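Glycinin A3B4 subunit (Glycine max, PDB 2D5F) serves as an 11S seed storage globulin of soybean, a two-cupin subunit that assembles into hexamers and probably supplies nitrogen to the germinating seedling. Local coordinates at residues S390-T395 / G414-G419; N15-D20 / H37-C42. All blocks are in the same frame, centred on the assembly; numbering follows the deposited sequence.

Interaction 1 (S390-T395 / G414-G419); sequences SVIYVT and GELRRG
V394 lays its two methyl branches over L416 and the R417-R418 peptide, and the contact is built around it. CG1, anti to its own backbone N (chi1 -180°), rides against the peptide link entering R418, 3.3 Å from R418 N. The other branch, CG2, turns to L416 and meets L416 CG at 3.7 Å. Two residues back along the strand, I392 CG2 extends the apolar patch by touching L416 CD2 at 4.2 Å.

Where the strand 415-417 gives way to a turn, packing is replaced by a backbone bond: G419 N donates to V394 O over 2.9 Å, nearly straight at 173°. The same oxygen also receives a CA-H...O contact from R418 CA. Beside it the phenol of Y393 reaches back, its OH 3.3 Å from G419 CA. The extended chain of R418 passes T395 O on the solvent side.

The short segments run 65° apart, and they belong to two different sheets of the C-terminal cupin barrel. Strand 390-395 lies between 438-445 and 421-424 in one sheet, whereas 415-417 pairs with 398-404 in the other, and L416 rests on V401 and L422 in the apolar layer between them.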
loop_
_atom_site.group_PDB
_atom_site.type_symbol
_atom_site.label_atom_id
_atom_site.label_comp_id
_atom_site.label_asym_id
_atom_site.label_seq_id
_atom_site.Cartn_x
_atom_site.Cartn_y
_atom_site.Cartn_z
ATOM N N SER B 390 12.000 21.429 10.880
ATOM C CA SER B 390 10.823 22.214 11.223
ATOM C C SER B 390 11.080 23.692 11.022
ATOM O O SER B 390 12.226 24.140 11.076
ATOM C CB SER B 390 10.437 21.982 12.685
ATOM O OG SER B 390 10.077 20.638 12.910
ATOM N N VAL B 391 10.012 24.442 10.784
ATOM C CA VAL B 391 10.120 25.888 10.613
ATOM C C VAL B 391 8.998 26.550 11.407
ATOM O O VAL B 391 7.810 26.369 11.112
ATOM C CB VAL B 391 10.002 26.310 9.135
ATOM C CG1 VAL B 391 10.290 27.804 9.003
ATOM C CG2 VAL B 391 10.973 25.499 8.281
ATOM N N ILE B 392 9.388 27.299 12.428
ATOM C CA ILE B 392 8.437 27.989 13.277
ATOM C C ILE B 392 8.177 29.397 12.768
ATOM O O ILE B 392 9.102 30.108 12.382
ATOM C CB ILE B 392 8.968 28.123 14.720
ATOM C CG1 ILE B 392 9.105 26.746 15.366
ATOM C CG2 ILE B 392 8.026 28.991 15.543
ATOM C CD1 ILE B 392 9.855 26.775 16.681
ATOM N N TYR B 393 6.909 29.787 12.741
ATOM C CA TYR B 393 6.544 31.144 12.357
ATOM C C TYR B 393 5.641 31.617 13.490
ATOM O O TYR B 393 4.595 31.020 13.741
ATOM C CB TYR B 393 5.770 31.197 11.037
ATOM C CG TYR B 393 5.299 32.603 10.721
ATOM C CD1 TYR B 393 6.167 33.542 10.163
ATOM C CD2 TYR B 393 4.014 33.025 11.076
ATOM C CE1 TYR B 393 5.771 34.874 9.972
ATOM C CE2 TYR B 393 3.606 34.354 10.891
ATOM C CZ TYR B 393 4.497 35.272 10.340
ATOM O OH TYR B 393 4.117 36.587 10.183
ATOM N N VAL B 394 6.050 32.670 14.190
ATOM C CA VAL B 394 5.249 33.172 15.300
ATOM C C VAL B 394 4.088 33.995 14.775
ATOM O O VAL B 394 4.278 34.952 14.030
ATOM C CB VAL B 394 6.101 34.014 16.270
ATOM C CG1 VAL B 394 5.234 34.522 17.434
ATOM C CG2 VAL B 394 7.245 33.160 16.803
ATOM N N THR B 395 2.882 33.603 15.165
ATOM C CA THR B 395 1.679 34.280 14.715
ATOM C C THR B 395 1.211 35.342 15.701
ATOM O O THR B 395 0.441 36.227 15.345
ATOM C CB THR B 395 0.549 33.266 14.484
ATOM O OG1 THR B 395 0.378 32.477 15.666
ATOM C CG2 THR B 395 0.892 32.350 13.321
ATOM N N GLY B 414 17.018 32.948 22.573
ATOM C CA GLY B 414 16.566 34.321 22.664
ATOM C C GLY B 414 15.072 34.457 22.525
ATOM O O GLY B 414 14.343 33.470 22.521
ATOM N N GLU B 415 14.620 35.698 22.421
ATOM C CA GLU B 415 13.209 35.993 22.280
ATOM C C GLU B 415 12.818 35.780 20.830
ATOM O O GLU B 415 13.614 36.025 19.927
ATOM C CB GLU B 415 12.932 37.451 22.662
ATOM C CG GLU B 415 13.415 37.846 24.047
ATOM C CD GLU B 415 12.727 37.064 25.144
ATOM O OE1 GLU B 415 11.486 37.158 25.256
ATOM O OE2 GLU B 415 13.427 36.353 25.891
ATOM N N LEU B 416 11.593 35.320 20.619
ATOM C CA LEU B 416 11.066 35.099 19.282
ATOM C C LEU B 416 9.672 35.711 19.336
ATOM O O LEU B 416 8.895 35.399 20.241
ATOM C CB LEU B 416 10.983 33.599 18.979
ATOM C CG LEU B 416 10.838 33.208 17.505
ATOM C CD1 LEU B 416 12.088 33.629 16.757
ATOM C CD2 LEU B 416 10.628 31.699 17.381
ATOM N N ARG B 417 9.357 36.594 18.392
ATOM C CA ARG B 417 8.052 37.238 18.399
ATOM C C ARG B 417 7.327 37.213 17.062
ATOM O O ARG B 417 7.867 36.780 16.038
ATOM C CB ARG B 417 8.172 38.694 18.868
ATOM C CG ARG B 417 8.899 39.608 17.901
ATOM C CD ARG B 417 10.383 39.591 18.150
ATOM N NE ARG B 417 10.744 40.301 19.374
ATOM C CZ ARG B 417 11.953 40.245 19.925
ATOM N NH1 ARG B 417 12.897 39.507 19.356
ATOM N NH2 ARG B 417 12.221 40.927 21.034
ATOM N N ARG B 418 6.095 37.704 17.088
ATOM C CA ARG B 418 5.253 37.739 15.908
ATOM C C ARG B 418 5.974 38.178 14.638
ATOM O O ARG B 418 6.674 39.195 14.621
ATOM C CB ARG B 418 4.054 38.653 16.154
ATOM C CG ARG B 418 3.115 38.743 14.966
ATOM C CD ARG B 418 1.951 39.667 15.239
ATOM N NE ARG B 418 1.049 39.713 14.093
ATOM C CZ ARG B 418 0.053 40.582 13.956
ATOM N NH1 ARG B 418 -0.715 40.548 12.874
ATOM N NH2 ARG B 418 -0.172 41.492 14.900
ATOM N N GLY B 419 5.797 37.393 13.579
ATOM C CA GLY B 419 6.400 37.704 12.299
ATOM C C GLY B 419 7.763 37.099 12.046
ATOM O O GLY B 419 8.267 37.158 10.929
#

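Interaction 2 (N15-D20 / H37-C42)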
loop_
_atom_site.group_PDB
_atom_site.type_symbol
_atom_site.label_atom_id
_atom_site.label_comp_id
_atom_site.label_asym_id
_atom_site.label_seq_id
_atom_site.Cartn_x
_atom_site.Cartn_y
_atom_site.Cartn_z
ATOM N N ASN B 15 19.434 32.160 13.243
ATOM C CA ASN B 15 18.859 33.484 13.442
ATOM C C ASN B 15 17.351 33.510 13.228
ATOM O O ASN B 15 16.808 32.746 12.427
ATOM C CB ASN B 15 19.506 34.487 12.487
ATOM C CG ASN B 15 20.845 34.995 12.989
ATOM O OD1 ASN B 15 21.713 35.338 12.200
ATOM N ND2 ASN B 15 21.007 35.058 14.309
ATOM N N ALA B 16 16.683 34.389 13.965
ATOM C CA ALA B 16 15.248 34.575 13.826
ATOM C C ALA B 16 15.190 35.422 12.563
ATOM O O ALA B 16 15.764 36.507 12.529
ATOM C CB ALA B 16 14.708 35.348 15.011
ATOM N N LEU B 17 14.509 34.930 11.532
ATOM C CA LEU B 17 14.446 35.627 10.253
ATOM C C LEU B 17 13.130 36.319 9.907
ATOM O O LEU B 17 12.050 35.854 10.275
ATOM C CB LEU B 17 14.777 34.638 9.132
ATOM C CG LEU B 17 16.039 33.784 9.299
ATOM C CD1 LEU B 17 16.057 32.686 8.252
ATOM C CD2 LEU B 17 17.275 34.661 9.181
ATOM N N GLU B 18 13.244 37.424 9.171
ATOM C CA GLU B 18 12.096 38.203 8.715
ATOM C C GLU B 18 12.206 38.361 7.207
ATOM O O GLU B 18 13.267 38.141 6.639
ATOM C CB GLU B 18 12.069 39.570 9.401
ATOM C CG GLU B 18 11.587 39.486 10.837
ATOM C CD GLU B 18 11.716 40.792 11.586
ATOM O OE1 GLU B 18 11.243 41.833 11.081
ATOM O OE2 GLU B 18 12.283 40.769 12.691
ATOM N N PRO B 19 11.110 38.750 6.534
ATOM C CA PRO B 19 11.132 38.916 5.077
ATOM C C PRO B 19 12.270 39.781 4.543
ATOM O O PRO B 19 12.604 40.807 5.130
ATOM C CB PRO B 19 9.760 39.513 4.782
ATOM C CG PRO B 19 8.905 38.906 5.856
ATOM C CD PRO B 19 9.778 39.071 7.072
ATOM N N ASP B 20 12.846 39.358 3.420
ATOM C CA ASP B 20 13.951 40.073 2.775
ATOM C C ASP B 20 13.553 40.886 1.541
ATOM O O ASP B 20 14.167 41.905 1.247
ATOM C CB ASP B 20 15.046 39.097 2.341
ATOM C CG ASP B 20 15.593 38.293 3.486
ATOM O OD1 ASP B 20 15.077 37.181 3.733
ATOM O OD2 ASP B 20 16.535 38.777 4.144
ATOM N N HIS B 37 19.341 31.884 2.888
ATOM C CA HIS B 37 19.769 31.959 4.280
ATOM C C HIS B 37 20.210 30.539 4.620
ATOM O O HIS B 37 19.511 29.576 4.289
ATOM C CB HIS B 37 18.604 32.340 5.202
ATOM C CG HIS B 37 18.318 33.807 5.242
ATOM N ND1 HIS B 37 17.189 34.363 4.681
ATOM C CD2 HIS B 37 19.030 34.836 5.758
ATOM C CE1 HIS B 37 17.219 35.673 4.847
ATOM N NE2 HIS B 37 18.326 35.986 5.497
ATOM N N PRO B 38 21.367 30.385 5.276
ATOM C CA PRO B 38 21.806 29.027 5.610
ATOM C C PRO B 38 20.789 28.171 6.369
ATOM O O PRO B 38 20.730 26.958 6.168
ATOM C CB PRO B 38 23.119 29.252 6.389
ATOM C CG PRO B 38 23.100 30.722 6.756
ATOM C CD PRO B 38 22.414 31.370 5.593
ATOM N N GLU B 39 19.985 28.794 7.225
ATOM C CA GLU B 39 18.985 28.050 7.993
ATOM C C GLU B 39 17.949 27.424 7.058
ATOM O O GLU B 39 17.583 26.248 7.206
ATOM C CB GLU B 39 18.282 28.973 9.003
ATOM C CG GLU B 39 19.233 29.662 9.976
ATOM C CD GLU B 39 19.732 31.021 9.489
ATOM O OE1 GLU B 39 19.914 31.214 8.269
ATOM O OE2 GLU B 39 19.958 31.902 10.343
ATOM N N LEU B 40 17.490 28.214 6.091
ATOM C CA LEU B 40 16.500 27.753 5.129
ATOM C C LEU B 40 17.079 26.732 4.150
ATOM O O LEU B 40 16.365 25.836 3.688
ATOM C CB LEU B 40 15.899 28.947 4.378
ATOM C CG LEU B 40 15.078 29.904 5.260
ATOM C CD1 LEU B 40 14.595 31.106 4.433
ATOM C CD2 LEU B 40 13.885 29.159 5.864
ATOM N N GLN B 41 18.367 26.855 3.839
ATOM C CA GLN B 41 18.997 25.901 2.937
ATOM C C GLN B 41 19.083 24.554 3.641
ATOM O O GLN B 41 18.933 23.510 3.013
ATOM C CB GLN B 41 20.397 26.364 2.534
ATOM C CG GLN B 41 20.394 27.630 1.711
ATOM C CD GLN B 41 21.721 27.881 1.052
ATOM O OE1 GLN B 41 22.744 28.016 1.725
ATOM N NE2 GLN B 41 21.721 27.941 -0.274
ATOM N N CYS B 42 19.318 24.583 4.948
ATOM C CA CYS B 42 19.400 23.353 5.721
ATOM C C CYS B 42 18.021 22.679 5.743
ATOM O O CYS B 42 17.907 21.461 5.602
ATOM C CB CYS B 42 19.888 23.654 7.150
ATOM S SG CYS B 42 19.438 22.380 8.372
#
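L17 drives its forked end between H37 and E39, and this is where the contact is tight. CD2 sits over one face of the imidazole, 4.0 Å from the ring centroid and 19° off its normal, a CH-pi contact. The partner branch, CD1, lies 3.9 Å from H37 CG and carries on inward to L40 CG at 4.2 Å. L40 in turn leans on L421 and V423, closing the inner side with apolar groups.

At the other flank the packing yields to polar bonding. E39 folds at chi2 (91°), which swings its carboxylate back along the helix start toward 15-20; there OE2 accepts the backbone N-H of N15 at 3.0 Å through its anti lone pair, with an angle of 154° at the hydrogen. The side chain of N15 stays out at the surface, only its CB lying close to the acceptor.

The solvent side is looser. D20 is exposed and its approach to the H37 ring is too close in the model to be trusted; its OD1 accepts a hydrogen bond from N34 N.

H37 is the N-cap residue of helix 38-43, and C42 further along that helix is tied to C9 by a disulfide. The chemistry is thus divided: a leucine grips the cap's ring from above its face, while a carboxylate in the first turn, where the helix dipole would tend to stabilise negative charge, fastens the loop by its backbone.

Interactions 1 and 2 lie in the two different cupin sequence ranges yet meet directly: L416 CD1 packs on A16 CB at 3.6 Å, so the N-terminal loop 15-20 lies against the C-terminal domain. Strand 421-424 is shared ground, pairing with 390-395 on the one hand and receiving L40 and E39 on the other, with L17 bonded to L421 through the backbone. Both contacts are partly buried. Interaction 1 joins two sheets through aliphatic branches and a backbone bond, with its arginines toward solvent. Interaction 2 joins a loop to a helix start, where leucine, imidazole and a buried carboxylate mix apolar and polar chemistry.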